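Local coordinates for secreted effector protein sseI (Salmonella enterica subsp. enterica serovar Typhimurium, PDB 4G2B), which acts as a secreted virulence factor of Salmonella, its catalytic domain having a papain-like fold and probably modifying proteins of the host cell, at the interface of chains A and B. Sequence-based numbering; all coordinates share one arbitrary frame. Chains: chain A/B, Secreted effector protein sseI.

The interface of chains A and B. Residues chain A 9-10, 14, 119; chain B 125-126, 128-129.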
# COMPACT_ATOMS: atom_id res chain seq x y z
N THR A 9 1.73 -7.63 -7.90
CA THR A 9 0.72 -6.84 -7.09
C THR A 9 -0.39 -6.37 -8.08
O THR A 9 -0.10 -6.02 -9.20
CB THR A 9 1.57 -5.78 -6.31
OG1 THR A 9 1.80 -6.25 -4.95
CG2 THR A 9 1.03 -4.39 -6.34
N TYR A 10 -1.66 -6.42 -7.70
CA TYR A 10 -2.71 -6.20 -8.69
C TYR A 10 -2.82 -4.73 -9.18
O TYR A 10 -2.50 -3.80 -8.46
CB TYR A 10 -4.03 -6.63 -8.17
CG TYR A 10 -4.55 -5.99 -6.90
CD1 TYR A 10 -4.32 -6.60 -5.65
CD2 TYR A 10 -5.40 -4.91 -6.96
CE1 TYR A 10 -4.86 -6.10 -4.53
CE2 TYR A 10 -5.96 -4.39 -5.86
CZ TYR A 10 -5.68 -4.99 -4.63
OH TYR A 10 -6.26 -4.52 -3.53
N SER A 14 -11.03 -4.98 -7.58
CA SER A 14 -12.33 -5.68 -7.59
C SER A 14 -13.45 -4.98 -6.82
O SER A 14 -14.57 -5.45 -6.80
CB SER A 14 -12.13 -7.07 -7.06
OG SER A 14 -10.81 -7.44 -7.43
N GLU A 119 -5.80 1.90 -2.52
CA GLU A 119 -5.01 0.98 -3.33
C GLU A 119 -4.02 1.73 -4.20
O GLU A 119 -2.90 1.28 -4.38
CB GLU A 119 -5.90 0.09 -4.20
CG GLU A 119 -6.57 -1.03 -3.45
CD GLU A 119 -7.82 -1.48 -4.16
OE1 GLU A 119 -8.23 -0.82 -5.13
OE2 GLU A 119 -8.39 -2.51 -3.82
N ARG B 125 -2.47 -5.49 1.97
CA ARG B 125 -3.61 -5.08 1.13
C ARG B 125 -3.42 -5.43 -0.32
O ARG B 125 -4.32 -5.95 -1.01
CB ARG B 125 -3.79 -3.55 1.27
CG ARG B 125 -4.89 -2.91 0.43
CD ARG B 125 -4.78 -1.39 0.45
NE ARG B 125 -5.67 -0.91 1.48
CZ ARG B 125 -5.45 0.02 2.39
NH1 ARG B 125 -4.29 0.74 2.53
NH2 ARG B 125 -6.45 0.23 3.22
N MET B 126 -2.24 -5.14 -0.80
CA MET B 126 -1.92 -5.34 -2.20
C MET B 126 -1.48 -6.77 -2.54
O MET B 126 -1.23 -7.03 -3.70
CB MET B 126 -0.85 -4.36 -2.67
CG MET B 126 -1.27 -2.87 -2.43
SD MET B 126 -2.83 -2.49 -3.30
CE MET B 126 -4.08 -3.22 -2.27
N THR B 128 -3.29 -9.39 -1.91
CA THR B 128 -4.49 -10.18 -2.14
C THR B 128 -5.69 -9.29 -2.43
O THR B 128 -5.86 -8.26 -1.87
CB THR B 128 -4.84 -11.10 -0.93
OG1 THR B 128 -6.03 -11.83 -1.24
CG2 THR B 128 -5.11 -10.31 0.35
N ARG B 129 -6.58 -9.82 -3.23
CA ARG B 129 -7.85 -9.21 -3.59
C ARG B 129 -9.03 -9.95 -2.95
O ARG B 129 -10.09 -9.37 -2.73
CB ARG B 129 -7.97 -9.31 -5.11
CG ARG B 129 -7.70 -10.78 -5.64
CD ARG B 129 -6.17 -11.09 -5.89
NE ARG B 129 -5.84 -12.51 -5.98
CZ ARG B 129 -5.85 -13.37 -4.96
NH1 ARG B 129 -6.24 -13.02 -3.76
NH2 ARG B 129 -5.51 -14.64 -5.16
O HOH W 1 -7.00 -5.76 -1.25
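Two copies of the papain-like catalytic domain meet across a two-fold axis, and in this patch the N-terminal stretch of chain A lies against the loop that follows helix 117-125 of chain B; this pairing may be a feature of the crystal rather than a biological dimer. A:Tyr10 and B:Met126 bury the largest surfaces of the patch and cross at about a right angle. The tyrosine takes the crowded first torsion, with CG between the backbone N and the carbonyl carbon (chi1 58°), and its phenol end points into the partner. B:Met126 starts with CG beside the backbone N and bends at chi2 and again at chi3 (77°), which curls the thioether so that its methyl tip, CE, meets the phenol end of the ring, 3.4 Å from A:Tyr10 CZ. From helix 117-125 of chain A, A:Glu119 crosses the methionine obliquely, its aliphatic CG 3.5 Å from B:Met126 CE, so the methyl tip lies against both the phenol end and the methylene of chain A. Beyond CG the glutamate is extended and brings its carboxylate to the ring edge, CD lying in the ring plane. The phenol OH of A:Tyr10 donates to carboxylate OE2 of A:Glu119 at 2.9 Å, meeting it from above the carboxylate plane, 47° out of it, a bond within chain A that helps fix where the ring points. A:Tyr10 OH also lies 2.7 Å from water 1. That water bridges to two main-chain carbonyls of chain B, with water 1 at 2.7 Å from B:Arg125 O and 2.8 Å from B:Thr128 O, linking the hydroxyl to the end of the partner helix and the loop after it. A:Thr9 crosses the base of the methionine obliquely, its hydroxyl OG1 making a weak hydrogen bond of 3.4 Å to B:Met126 O. At the margin, A:Ser14 OG faces B:Arg129 CB at 4.1 Å, a loose contact with the aliphatic start of the arginine.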